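Local coordinates for protein amino Transferase (Eubacterium rectale, PDB 3ELE) that probably catalyses pyridoxal-5'-phosphate-dependent transfer of amino groups, as a dimeric member of the class I and II aminotransferase family, at residues I18-R28 and K353-A361. Sequence-based numbering, arbitrary orientation.
With EDO (1,2-ethanediol), chain G.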
ATOM      1  N   ILE A  18       0.597 -11.589 -20.550  1.00 43.94           N
ATOM      2  CA  ILE A  18      -0.303 -10.496 -20.979  1.00 43.61           C
ATOM      3  C   ILE A  18       0.448  -9.187 -21.266  1.00 43.32           C
ATOM      4  O   ILE A  18       0.185  -8.534 -22.289  1.00 43.40           O
ATOM      5  CB  ILE A  18      -1.424 -10.228 -19.931  1.00 44.38           C
ATOM      6  CG1 ILE A  18      -2.386 -11.412 -19.865  1.00 45.94           C
ATOM      7  CG2 ILE A  18      -2.257  -8.998 -20.297  1.00 36.27           C
ATOM      8  CD1 ILE A  18      -3.427 -11.304 -18.748  1.00 45.24           C
ATOM      9  N   ARG A  19       1.348  -8.801 -20.352  1.00 42.82           N
ATOM     10  CA  ARG A  19       2.180  -7.596 -20.505  1.00 42.66           C
ATOM     11  C   ARG A  19       3.107  -7.726 -21.704  1.00 42.30           C
ATOM     12  O   ARG A  19       3.318  -6.767 -22.437  1.00 42.23           O
ATOM     13  CB  ARG A  19       3.012  -7.315 -19.244  1.00 43.89           C
ATOM     14  N   GLU A  20       3.660  -8.920 -21.898  1.00 42.55           N
ATOM     15  CA  GLU A  20       4.532  -9.208 -23.053  1.00 43.64           C
ATOM     16  C   GLU A  20       3.731  -9.111 -24.355  1.00 42.50           C
ATOM     17  O   GLU A  20       4.248  -8.672 -25.369  1.00 40.76           O
ATOM     18  CB  GLU A  20       5.139 -10.608 -22.923  1.00 44.47           C
ATOM     19  CG  GLU A  20       6.069 -10.783 -21.690  1.00 48.39           C
ATOM     20  CD  GLU A  20       7.527 -10.523 -21.924  1.00 47.27           C
ATOM     21  OE1 GLU A  20       7.988 -10.515 -23.074  1.00 55.01           O
ATOM     22  OE2 GLU A  20       8.227 -10.343 -20.916  1.00 53.72           O
ATOM     23  N   LEU A  21       2.472  -9.556 -24.306  1.00 42.98           N
ATOM     24  CA  LEU A  21       1.557  -9.449 -25.452  1.00 42.71           C
ATOM     25  C   LEU A  21       1.280  -7.970 -25.740  1.00 42.88           C
ATOM     26  O   LEU A  21       1.338  -7.556 -26.898  1.00 43.15           O
ATOM     27  CB  LEU A  21       0.259 -10.227 -25.186  1.00 42.59           C
ATOM     28  CG  LEU A  21      -0.737 -10.375 -26.331  1.00 41.68           C
ATOM     29  CD1 LEU A  21      -0.083 -11.087 -27.476  1.00 38.10           C
ATOM     30  CD2 LEU A  21      -1.976 -11.134 -25.853  1.00 41.44           C
ATOM     31  N   PHE A  22       1.022  -7.178 -24.692  1.00 44.27           N
ATOM     32  CA  PHE A  22       0.824  -5.719 -24.842  1.00 45.69           C
ATOM     33  C   PHE A  22       2.035  -5.012 -25.484  1.00 46.00           C
ATOM     34  O   PHE A  22       1.861  -4.211 -26.414  1.00 46.09           O
ATOM     35  CB  PHE A  22       0.458  -5.040 -23.513  1.00 47.05           C
ATOM     36  CG  PHE A  22       0.377  -3.542 -23.618  1.00 50.08           C
ATOM     37  CD1 PHE A  22      -0.719  -2.941 -24.239  1.00 52.32           C
ATOM     38  CD2 PHE A  22       1.426  -2.728 -23.158  1.00 54.07           C
ATOM     39  CE1 PHE A  22      -0.800  -1.535 -24.377  1.00 54.30           C
ATOM     40  CE2 PHE A  22       1.363  -1.322 -23.286  1.00 54.85           C
ATOM     41  CZ  PHE A  22       0.244  -0.725 -23.903  1.00 53.65           C
ATOM     42  N   GLU A  23       3.237  -5.297 -24.972  1.00 45.72           N
ATOM     43  CA  GLU A  23       4.493  -4.735 -25.517  1.00 45.11           C
ATOM     44  C   GLU A  23       4.780  -5.253 -26.926  1.00 44.05           C
ATOM     45  O   GLU A  23       5.288  -4.501 -27.764  1.00 44.41           O
ATOM     46  CB  GLU A  23       5.687  -5.026 -24.595  1.00 46.15           C
ATOM     47  CG  GLU A  23       5.578  -4.398 -23.194  1.00 51.93           C
ATOM     48  CD  GLU A  23       5.572  -2.871 -23.200  1.00 60.77           C
ATOM     49  OE1 GLU A  23       6.405  -2.263 -23.929  1.00 62.69           O
ATOM     50  OE2 GLU A  23       4.739  -2.282 -22.465  1.00 62.66           O
ATOM     51  N   TYR A  24       4.473  -6.532 -27.186  1.00 42.33           N
ATOM     52  CA  TYR A  24       4.554  -7.095 -28.549  1.00 41.52           C
ATOM     53  C   TYR A  24       3.712  -6.279 -29.553  1.00 41.66           C
ATOM     54  O   TYR A  24       4.162  -6.031 -30.679  1.00 41.87           O
ATOM     55  CB  TYR A  24       4.144  -8.579 -28.562  1.00 41.23           C
ATOM     56  CG  TYR A  24       4.034  -9.202 -29.934  1.00 37.31           C
ATOM     57  CD1 TYR A  24       5.171  -9.636 -30.610  1.00 36.48           C
ATOM     58  CD2 TYR A  24       2.784  -9.371 -30.556  1.00 39.56           C
ATOM     59  CE1 TYR A  24       5.084 -10.217 -31.881  1.00 37.87           C
ATOM     60  CE2 TYR A  24       2.680  -9.948 -31.833  1.00 37.46           C
ATOM     61  CZ  TYR A  24       3.834 -10.370 -32.491  1.00 36.86           C
ATOM     62  OH  TYR A  24       3.769 -10.947 -33.732  1.00 35.05           O
ATOM     63  N   GLY A  25       2.508  -5.864 -29.145  1.00 41.77           N
ATOM     64  CA  GLY A  25       1.633  -5.030 -29.994  1.00 42.71           C
ATOM     65  C   GLY A  25       2.218  -3.664 -30.356  1.00 42.69           C
ATOM     66  O   GLY A  25       2.014  -3.178 -31.474  1.00 42.54           O
ATOM     67  N   LYS A  26       2.928  -3.044 -29.408  1.00 43.87           N
ATOM     68  CA  LYS A  26       3.619  -1.767 -29.648  1.00 45.15           C
ATOM     69  C   LYS A  26       4.740  -1.937 -30.670  1.00 44.85           C
ATOM     70  O   LYS A  26       4.916  -1.068 -31.530  1.00 44.02           O
ATOM     71  CB  LYS A  26       4.166  -1.151 -28.359  1.00 45.16           C
ATOM     72  CG  LYS A  26       3.083  -0.752 -27.364  1.00 46.99           C
ATOM     73  CD  LYS A  26       3.585   0.261 -26.328  1.00 47.40           C
ATOM     74  CE  LYS A  26       4.688  -0.308 -25.453  1.00 53.61           C
ATOM     75  NZ  LYS A  26       5.173   0.607 -24.361  1.00 55.51           N
ATOM     76  N   LYS A  27       5.472  -3.055 -30.572  1.00 45.03           N
ATOM     77  CA  LYS A  27       6.534  -3.415 -31.534  1.00 46.00           C
ATOM     78  C   LYS A  27       5.933  -3.673 -32.913  1.00 44.67           C
ATOM     79  O   LYS A  27       6.504  -3.271 -33.923  1.00 44.40           O
ATOM     80  CB  LYS A  27       7.362  -4.626 -31.048  1.00 46.16           C
ATOM     81  CG  LYS A  27       8.204  -4.320 -29.805  1.00 50.02           C
ATOM     82  CD  LYS A  27       9.061  -5.505 -29.286  1.00 49.15           C
ATOM     83  CE  LYS A  27       8.208  -6.614 -28.683  1.00 56.44           C
ATOM     84  NZ  LYS A  27       8.973  -7.656 -27.927  1.00 58.66           N
ATOM     85  N   ARG A  28       4.776  -4.337 -32.943  1.00 44.02           N
ATOM     86  CA  ARG A  28       4.025  -4.578 -34.182  1.00 42.89           C
ATOM     87  C   ARG A  28       3.446  -3.282 -34.786  1.00 42.93           C
ATOM     88  O   ARG A  28       3.394  -3.147 -36.012  1.00 42.68           O
ATOM     89  CB  ARG A  28       2.913  -5.623 -33.970  1.00 42.73           C
ATOM     90  CG  ARG A  28       3.385  -7.085 -33.825  1.00 42.21           C
ATOM     91  CD  ARG A  28       4.197  -7.626 -35.009  1.00 41.90           C
ATOM     92  NE  ARG A  28       3.443  -7.634 -36.258  1.00 40.17           N
ATOM     93  CZ  ARG A  28       3.947  -7.842 -37.470  1.00 41.39           C
ATOM     94  NH1 ARG A  28       5.251  -8.010 -37.687  1.00 44.75           N
ATOM     95  NH2 ARG A  28       3.120  -7.841 -38.503  1.00 43.05           N
ATOM     96  N   LYS A 353      -2.538 -14.269 -33.519  1.00 39.70           N
ATOM     97  CA  LYS A 353      -1.306 -13.445 -33.602  1.00 41.34           C
ATOM     98  C   LYS A 353      -0.802 -13.272 -35.052  1.00 42.55           C
ATOM     99  O   LYS A 353      -0.284 -12.209 -35.386  1.00 44.16           O
ATOM    100  CB  LYS A 353      -0.185 -14.026 -32.714  1.00 41.42           C
ATOM    101  CG  LYS A 353       0.471 -13.046 -31.793  1.00 39.90           C
ATOM    102  CD  LYS A 353       1.520 -13.756 -30.963  1.00 43.61           C
ATOM    103  CE  LYS A 353       1.907 -12.987 -29.733  1.00 43.77           C
ATOM    104  NZ  LYS A 353       2.954 -13.723 -28.955  1.00 46.79           N
ATOM    105  N   GLU A 354      -0.993 -14.286 -35.913  1.00 42.84           N
ATOM    106  CA  GLU A 354      -0.620 -14.199 -37.346  1.00 41.91           C
ATOM    107  C   GLU A 354      -1.326 -13.065 -38.115  1.00 41.26           C
ATOM    108  O   GLU A 354      -0.839 -12.665 -39.185  1.00 41.54           O
ATOM    109  CB  GLU A 354      -0.903 -15.510 -38.113  1.00 41.60           C
ATOM    110  CG  GLU A 354      -0.177 -16.771 -37.634  1.00 44.00           C
ATOM    111  CD  GLU A 354      -0.470 -18.019 -38.498  1.00 43.81           C
ATOM    112  OE1 GLU A 354      -1.472 -18.051 -39.248  1.00 46.90           O
ATOM    113  OE2 GLU A 354       0.315 -18.990 -38.424  1.00 49.94           O
ATOM    114  N   GLU A 355      -2.485 -12.609 -37.622  1.00 39.56           N
ATOM    115  CA  GLU A 355      -3.257 -11.506 -38.228  1.00 38.71           C
ATOM    116  C   GLU A 355      -3.314 -10.280 -37.311  1.00 38.35           C
ATOM    117  O   GLU A 355      -4.202  -9.428 -37.456  1.00 37.42           O
ATOM    118  CB  GLU A 355      -4.690 -11.977 -38.563  1.00 38.55           C
ATOM    119  CG  GLU A 355      -4.779 -13.292 -39.355  1.00 40.88           C
ATOM    120  CD  GLU A 355      -3.953 -13.285 -40.632  1.00 43.36           C
ATOM    121  OE1 GLU A 355      -3.890 -12.227 -41.296  1.00 46.62           O
ATOM    122  OE2 GLU A 355      -3.373 -14.342 -40.973  1.00 43.98           O
ATOM    123  N   ASP A 356      -2.351 -10.197 -36.385  1.00 37.70           N
ATOM    124  CA  ASP A 356      -2.209  -9.101 -35.423  1.00 36.63           C
ATOM    125  C   ASP A 356      -3.397  -8.866 -34.480  1.00 35.84           C
ATOM    126  O   ASP A 356      -3.641  -7.732 -34.045  1.00 35.17           O
ATOM    127  CB  ASP A 356      -1.751  -7.817 -36.145  1.00 35.92           C
ATOM    128  CG  ASP A 356      -0.333  -7.918 -36.660  1.00 37.48           C
ATOM    129  OD1 ASP A 356       0.575  -8.084 -35.813  1.00 31.25           O
ATOM    130  OD2 ASP A 356      -0.127  -7.779 -37.890  1.00 31.83           O
ATOM    131  N   VAL A 357      -4.087  -9.961 -34.134  1.00 35.91           N
ATOM    132  CA  VAL A 357      -5.162  -9.958 -33.155  1.00 34.69           C
ATOM    133  C   VAL A 357      -4.534 -10.502 -31.883  1.00 35.85           C
ATOM    134  O   VAL A 357      -4.133 -11.673 -31.839  1.00 37.86           O
ATOM    135  CB  VAL A 357      -6.366 -10.803 -33.610  1.00 35.84           C
ATOM    136  CG1 VAL A 357      -7.405 -10.916 -32.490  1.00 28.83           C
ATOM    137  CG2 VAL A 357      -6.990 -10.173 -34.885  1.00 26.51           C
ATOM    138  N   LEU A 358      -4.459  -9.651 -30.858  1.00 34.22           N
ATOM    139  CA  LEU A 358      -3.828  -9.969 -29.601  1.00 33.99           C
ATOM    140  C   LEU A 358      -4.906 -10.286 -28.548  1.00 32.76           C
ATOM    141  O   LEU A 358      -5.507  -9.402 -27.946  1.00 33.69           O
ATOM    142  CB  LEU A 358      -2.874  -8.840 -29.175  1.00 33.26           C
ATOM    143  CG  LEU A 358      -1.984  -8.248 -30.288  1.00 33.25           C
ATOM    144  CD1 LEU A 358      -1.020  -7.224 -29.717  1.00 34.24           C
ATOM    145  CD2 LEU A 358      -1.216  -9.317 -31.022  1.00 34.84           C
ATOM    146  N   ILE A 359      -5.173 -11.577 -28.406  1.00 31.42           N
ATOM    147  CA  ILE A 359      -6.153 -12.114 -27.456  1.00 31.01           C
ATOM    148  C   ILE A 359      -5.397 -12.988 -26.499  1.00 30.56           C
ATOM    149  O   ILE A 359      -4.288 -13.408 -26.801  1.00 29.88           O
ATOM    150  CB  ILE A 359      -7.340 -12.835 -28.154  1.00 31.50           C
ATOM    151  CG1 ILE A 359      -6.876 -13.954 -29.114  1.00 30.03           C
ATOM    152  CG2 ILE A 359      -8.116 -11.813 -28.900  1.00 27.10           C
ATOM    153  CD1 ILE A 359      -7.988 -14.660 -29.845  1.00 30.84           C
ATOM    154  N   VAL A 360      -6.014 -13.285 -25.361  1.00 33.40           N
ATOM    155  CA  VAL A 360      -5.360 -13.977 -24.252  1.00 33.51           C
ATOM    156  C   VAL A 360      -6.003 -15.338 -23.982  1.00 34.47           C
ATOM    157  O   VAL A 360      -7.214 -15.410 -23.776  1.00 35.62           O
ATOM    158  CB  VAL A 360      -5.466 -13.079 -22.969  1.00 34.16           C
ATOM    159  CG1 VAL A 360      -4.885 -13.764 -21.754  1.00 32.79           C
ATOM    160  CG2 VAL A 360      -4.765 -11.714 -23.193  1.00 28.68           C
ATOM    161  N   ALA A 361      -5.187 -16.400 -23.951  1.00 33.49           N
ATOM    162  CA  ALA A 361      -5.662 -17.766 -23.645  1.00 32.13           C
ATOM    163  C   ALA A 361      -6.189 -17.785 -22.221  1.00 31.80           C
ATOM    164  O   ALA A 361      -5.592 -17.176 -21.339  1.00 30.59           O
ATOM    165  CB  ALA A 361      -4.548 -18.808 -23.822  1.00 30.13           C
TER
HETATM  166  C1  EDO G 502       2.140 -11.632 -38.644  1.00 59.12           C
HETATM  167  O1  EDO G 502       1.942 -12.450 -39.801  1.00 62.69           O
HETATM  168  C2  EDO G 502       3.627 -11.482 -38.381  1.00 59.55           C
HETATM  169  O2  EDO G 502       3.838 -11.297 -36.980  1.00 60.38           O
HETATM  170  O   HOH W   1       1.369 -10.422 -34.828  1.00 38.81           O
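Arg-28 of helix 17-32 and Asp-356 form a salt bridge that ties this helix, near the N terminus, to the Schellman motif ending helix 345-353, in the part of the aminotransferase fold that also carries the C-terminal helix 379-396. Asp-356 N bonds to Lys-353 O, and the positive phi of Asp-356, the C' residue, turns Val-357 N back to Ala-352 O. With the guanidinium and carboxylate planes only 13° apart, Arg-28 NE donates to the syn lone pair of Asp-356 OD1 at 2.9 Å, 17° out of the guanidinium plane, while NH2 makes a weaker bond to OD2. Chi1 of -74° puts Arg-28 CG beside its backbone N and over one face of the Tyr-24 ring, and bends at chi2 and chi3 then turn the guanidinium to the carboxylate. Lys-353 crosses the opposite face, its NZ 4.6 Å from the ring centroid in a cation-pi contact. A water accepts from Tyr-24 OH (2.7 Å) and donates to Lys-353 O and, at 2.7 Å, to Asp-356 OD1, so OD1 is gripped twice. A leucine in place of Arg-28 would probably leave the Asp-356 carboxylate without its countercharge, held across this contact through water alone. Ethanediol, probably from the crystallisation liquor, places O2 over the guanidinium face and donates from O1 to Glu-354 O. Further along, the contact turns apolar: Leu-21 inserts between Lys-353 CE, Leu-358 and Val-360, and Ile-18 meets Val-360, whose backbone bonds to Arg-372. Leu-358 pairs with Tyr-38 and Phe-40 through its backbone and presses CD1 on Gly-25 CA, 3.5 Å away, closer than usual carbon contact.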